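Local coordinates for sucrose 6(F)-phosphate phosphorylase (Thermoanaerobacterium thermosaccharolyticum DSM 571, PDB 6S9V), which belongs to the sugar phosphorylases of the alpha-amylase type, enzymes built round a catalytic (beta/alpha)8 barrel, at residues 275-280 and 312-317; 339-344 and 358-363. One frame throughout, in Å; residues are numbered along the deposited sequence.

In the fold
Two contacts share one small antiparallel sheet, inserted in the chain between the seventh and eighth strands of the barrel, and they show how chemistry follows position. Interaction 1 is buried: helix 275-285, which follows the sixth barrel strand, packs on edge strand 312-313 through aliphatic and aromatic carbon, with a single water between polar backbone atoms. Interaction 2 is partly buried and pairs the middle strand 357-361 with the other edge strand, 340-343, by backbone and side-chain amide hydrogen bonds. Strand 357-361 joins the two, since Ile312 N bonds to Ile360 O and His358 ND1 hydrogen-bonds to Lys315 O. The centres of interactions 1 and 2 lie about 11 Å apart.

Interaction 1. Residues 275-280 and 312-317; sequences LPFTVL and IPVKPD
Ile312 meets the helix with both of its branches. Ile312 CG2, anti to the backbone N, lies 4.0 Å from Pro276 CB, and it also touches the backbone N of Phe277. The other branch ends in Ile312 CD1, which reaches Leu280 CD1 one turn further along the helix at 3.9 Å, the two side chains crossing at about a right angle. One beta-branched residue thus spans two positions on the same helical face, while Tyr364 packs on it from helix 364-367. Pro313 follows with a looser ring contact, Pro313 CD standing 4.3 Å from Pro276 CB. The Pro313 carbonyl meets the helix through a water. Phe277 lies in the first turn of the helix, where a backbone N-H lacks the acceptor that a residue four places earlier in the helix would supply; here a water accepts from Phe277 N at 2.9 Å and donates to Pro313 O at 2.9 Å. The bridge ties the start of helix 275-285, reached from the sixth strand of the TIM barrel, to the end of edge strand 312-313. Phe277 CB also rests 3.8 Å from Pro313 O. At Val314 the chain leaves the strand, and Val314 CG2 approaches Phe277 CD2 obliquely at 4.3 Å. The Phe277 side chain also touches Val330 of helix 324-336, whose neighbour Val331 packs against Val314.

Interaction 2. Residues 339-344 and 358-363; sequences ANLSLI and HQINCT. With SO4 (sulfate ion), chain D.
Asn361 turns its amide across the strand pair toward Asn340 and Ser342, and both hydrogens of its ND2 are used. Asn361 ND2 donates to Asn340 OD1 at 3.0 Å and to Ser342 OG at 3.0 Å, the latter with an N-H...O angle of 169°. Both acceptors lie close to the Asn361 amide plane, and the two bonds together fix the rotation of that amide, whereas the Asn340 amide is turned 56° against it. CG of Asn340 sits between the backbone N and the carbonyl carbon (chi1 64°), and its ND2 has Gly412 O as a partner. A water accepts from Ser342 OG and donates to Asn361 OD1 and Gln359 OE1, an oxygen that also accepts from Gly311 N. These polar groups share one face of an antiparallel sheet; behind it, Leu341 CD2 lies 4.2 Å from Ile360 CG1, and both residues pack on Val331 of helix 324-336. The register breaks at a classic beta bulge, where His358 and Gln359 both oppose Ser342, whose carbonyl O accepts from His358 N at 2.8 Å and Gln359 N at 3.1 Å. Ile344 crosses the histidine at about a right angle, Ile344 CD1 3.5 Å from His358 ND1. At the ring edge, His358 NE2 donates almost straight to O3 of a sulfate ion, probably from the crystallisation liquor, at 2.7 Å; Arg148 and Tyr215 also bind this anion, and Gln359 CG covers part of one ring face.

Interaction 1. Residues 275-280 and 312-317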
# COMPACT_ATOMS: atom_id res chain seq x y z
N LEU A 275 7.93 8.14 -4.70
CA LEU A 275 8.08 9.27 -3.78
C LEU A 275 8.70 8.91 -2.44
O LEU A 275 9.46 9.73 -1.91
CB LEU A 275 6.71 9.92 -3.56
CG LEU A 275 6.70 11.28 -2.85
CD1 LEU A 275 7.30 12.38 -3.71
CD2 LEU A 275 5.28 11.62 -2.42
N PRO A 276 8.40 7.76 -1.82
CA PRO A 276 8.98 7.51 -0.47
C PRO A 276 10.50 7.57 -0.46
O PRO A 276 11.09 8.28 0.38
CB PRO A 276 8.43 6.12 -0.11
CG PRO A 276 7.15 6.01 -0.92
CD PRO A 276 7.45 6.71 -2.22
N PHE A 277 11.16 6.86 -1.37
CA PHE A 277 12.62 6.94 -1.47
C PHE A 277 13.06 8.32 -1.93
O PHE A 277 14.06 8.86 -1.43
CB PHE A 277 13.14 5.87 -2.44
CG PHE A 277 14.64 5.85 -2.58
CD1 PHE A 277 15.31 6.77 -3.38
CD2 PHE A 277 15.39 4.90 -1.91
CE1 PHE A 277 16.70 6.75 -3.49
CE2 PHE A 277 16.78 4.87 -2.01
CZ PHE A 277 17.43 5.79 -2.80
N THR A 278 12.35 8.91 -2.90
CA THR A 278 12.75 10.20 -3.43
C THR A 278 12.79 11.27 -2.34
O THR A 278 13.71 12.09 -2.30
CB THR A 278 11.80 10.61 -4.57
OG1 THR A 278 11.91 9.66 -5.63
CG2 THR A 278 12.12 12.00 -5.09
N VAL A 279 11.81 11.25 -1.44
CA VAL A 279 11.79 12.23 -0.36
C VAL A 279 12.93 11.96 0.62
O VAL A 279 13.59 12.90 1.09
CB VAL A 279 10.42 12.24 0.33
CG1 VAL A 279 10.48 13.03 1.63
CG2 VAL A 279 9.37 12.86 -0.61
N LEU A 280 13.20 10.69 0.92
CA LEU A 280 14.34 10.37 1.79
C LEU A 280 15.63 10.93 1.21
O LEU A 280 16.43 11.56 1.92
CB LEU A 280 14.47 8.86 1.98
CG LEU A 280 13.83 8.19 3.19
CD1 LEU A 280 14.16 6.71 3.13
CD2 LEU A 280 14.32 8.80 4.51
N ILE A 312 9.97 0.65 2.57
CA ILE A 312 10.22 1.73 1.61
C ILE A 312 10.76 1.12 0.32
O ILE A 312 11.81 0.48 0.34
CB ILE A 312 11.19 2.77 2.19
CG1 ILE A 312 10.63 3.37 3.48
CG2 ILE A 312 11.47 3.85 1.16
CD1 ILE A 312 11.68 4.02 4.38
N PRO A 313 10.08 1.28 -0.82
CA PRO A 313 10.52 0.57 -2.03
C PRO A 313 11.86 1.05 -2.57
O PRO A 313 12.15 2.25 -2.58
CB PRO A 313 9.40 0.85 -3.04
CG PRO A 313 8.20 1.15 -2.21
CD PRO A 313 8.75 1.88 -1.00
N VAL A 314 12.66 0.10 -3.05
CA VAL A 314 13.91 0.41 -3.75
C VAL A 314 13.88 -0.26 -5.12
O VAL A 314 13.63 0.41 -6.13
CB VAL A 314 15.13 -0.04 -2.92
CG1 VAL A 314 16.41 0.29 -3.64
CG2 VAL A 314 15.10 0.62 -1.56
N LYS A 315 14.14 -1.58 -5.18
CA LYS A 315 14.03 -2.31 -6.44
C LYS A 315 12.78 -3.19 -6.46
O LYS A 315 12.50 -3.87 -5.47
CB LYS A 315 15.24 -3.22 -6.68
CG LYS A 315 16.57 -2.53 -6.84
CD LYS A 315 17.68 -3.57 -7.02
CE LYS A 315 17.52 -4.37 -8.31
NZ LYS A 315 17.57 -3.50 -9.52
N PRO A 316 12.06 -3.25 -7.58
CA PRO A 316 12.31 -2.66 -8.90
C PRO A 316 11.76 -1.24 -9.07
O PRO A 316 11.93 -0.66 -10.14
CB PRO A 316 11.58 -3.62 -9.85
CG PRO A 316 10.37 -4.04 -9.04
CD PRO A 316 10.88 -4.15 -7.61
N ASP A 317 11.12 -0.70 -8.02
CA ASP A 317 10.32 0.52 -8.17
C ASP A 317 11.15 1.70 -8.68
O ASP A 317 10.64 2.56 -9.41
CB ASP A 317 9.67 0.87 -6.83
CG ASP A 317 8.85 -0.28 -6.27
OD1 ASP A 317 9.44 -1.34 -5.98
OD2 ASP A 317 7.62 -0.12 -6.14
O HOH W 1 10.23 4.48 -2.74

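Interaction 2. Residues 339-344 and 358-363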
# COMPACT_ATOMS: atom_id res chain seq x y z
N ALA A 339 17.23 0.19 10.33
CA ALA A 339 16.46 -0.55 9.34
C ALA A 339 16.99 -1.97 9.13
O ALA A 339 18.18 -2.25 9.35
CB ALA A 339 16.46 0.19 8.01
N ASN A 340 16.10 -2.86 8.71
CA ASN A 340 16.47 -4.13 8.08
C ASN A 340 15.89 -4.14 6.67
O ASN A 340 15.11 -3.26 6.29
CB ASN A 340 16.00 -5.34 8.89
CG ASN A 340 14.49 -5.43 8.99
OD1 ASN A 340 13.82 -5.97 8.11
ND2 ASN A 340 13.94 -4.91 10.08
N LEU A 341 16.30 -5.12 5.88
CA LEU A 341 16.03 -5.10 4.45
C LEU A 341 15.29 -6.35 4.01
O LEU A 341 15.58 -7.46 4.47
CB LEU A 341 17.32 -4.99 3.64
CG LEU A 341 18.23 -3.82 3.99
CD1 LEU A 341 19.48 -3.88 3.12
CD2 LEU A 341 17.51 -2.50 3.82
N SER A 342 14.32 -6.15 3.13
CA SER A 342 13.73 -7.22 2.36
C SER A 342 14.44 -7.29 1.01
O SER A 342 14.53 -6.28 0.30
CB SER A 342 12.23 -7.00 2.16
OG SER A 342 11.53 -7.22 3.38
N LEU A 343 14.90 -8.47 0.65
CA LEU A 343 15.72 -8.65 -0.54
C LEU A 343 14.87 -9.26 -1.65
O LEU A 343 13.82 -9.85 -1.42
CB LEU A 343 16.93 -9.53 -0.24
CG LEU A 343 17.84 -9.03 0.89
CD1 LEU A 343 19.07 -9.93 1.05
CD2 LEU A 343 18.26 -7.58 0.67
N ILE A 344 15.36 -9.09 -2.88
CA ILE A 344 14.71 -9.72 -4.02
C ILE A 344 14.92 -11.23 -4.00
O ILE A 344 13.99 -12.00 -4.26
CB ILE A 344 15.26 -9.11 -5.33
CG1 ILE A 344 14.86 -7.64 -5.46
CG2 ILE A 344 14.76 -9.91 -6.53
CD1 ILE A 344 13.43 -7.42 -5.87
N HIS A 358 14.88 -4.98 -2.12
CA HIS A 358 13.49 -4.76 -2.53
C HIS A 358 12.87 -3.62 -1.75
O HIS A 358 12.29 -2.69 -2.34
CB HIS A 358 12.71 -6.07 -2.34
CG HIS A 358 11.31 -6.04 -2.85
ND1 HIS A 358 10.98 -5.63 -4.13
CD2 HIS A 358 10.15 -6.42 -2.27
CE1 HIS A 358 9.68 -5.73 -4.30
NE2 HIS A 358 9.15 -6.22 -3.19
N GLN A 359 12.99 -3.65 -0.42
CA GLN A 359 12.38 -2.63 0.43
C GLN A 359 13.22 -2.42 1.68
O GLN A 359 13.91 -3.33 2.16
CB GLN A 359 10.95 -3.01 0.81
CG GLN A 359 10.01 -3.02 -0.38
CD GLN A 359 8.62 -3.51 -0.06
OE1 GLN A 359 8.31 -3.85 1.09
NE2 GLN A 359 7.77 -3.55 -1.08
N ILE A 360 13.15 -1.20 2.20
CA ILE A 360 13.79 -0.81 3.46
C ILE A 360 12.72 -0.87 4.54
O ILE A 360 11.79 -0.06 4.55
CB ILE A 360 14.39 0.60 3.36
CG1 ILE A 360 15.39 0.69 2.21
CG2 ILE A 360 15.05 0.98 4.68
CD1 ILE A 360 15.77 2.14 1.86
N ASN A 361 12.87 -1.80 5.48
CA ASN A 361 11.94 -1.95 6.59
C ASN A 361 12.43 -1.08 7.75
O ASN A 361 13.43 -1.40 8.40
CB ASN A 361 11.85 -3.42 7.02
CG ASN A 361 11.41 -4.33 5.89
OD1 ASN A 361 10.55 -3.96 5.09
ND2 ASN A 361 12.01 -5.51 5.81
N CYS A 362 11.69 -0.00 8.02
CA CYS A 362 12.12 1.08 8.91
C CYS A 362 10.94 2.02 9.07
O CYS A 362 10.24 2.27 8.09
CB CYS A 362 13.32 1.83 8.30
SG CYS A 362 14.23 2.97 9.38
N THR A 363 10.70 2.53 10.29
CA THR A 363 9.71 3.60 10.39
C THR A 363 10.26 4.83 9.68
O THR A 363 11.47 5.05 9.62
CB THR A 363 9.33 3.93 11.84
OG1 THR A 363 10.38 4.68 12.47
CG2 THR A 363 9.04 2.66 12.62
S SO4 D . 5.92 -7.88 -3.48
O1 SO4 D . 5.83 -7.75 -4.94
O2 SO4 D . 6.77 -9.02 -3.11
O3 SO4 D . 6.49 -6.65 -2.94
O4 SO4 D . 4.60 -8.11 -2.92
O HOH W 2 9.11 -5.40 3.12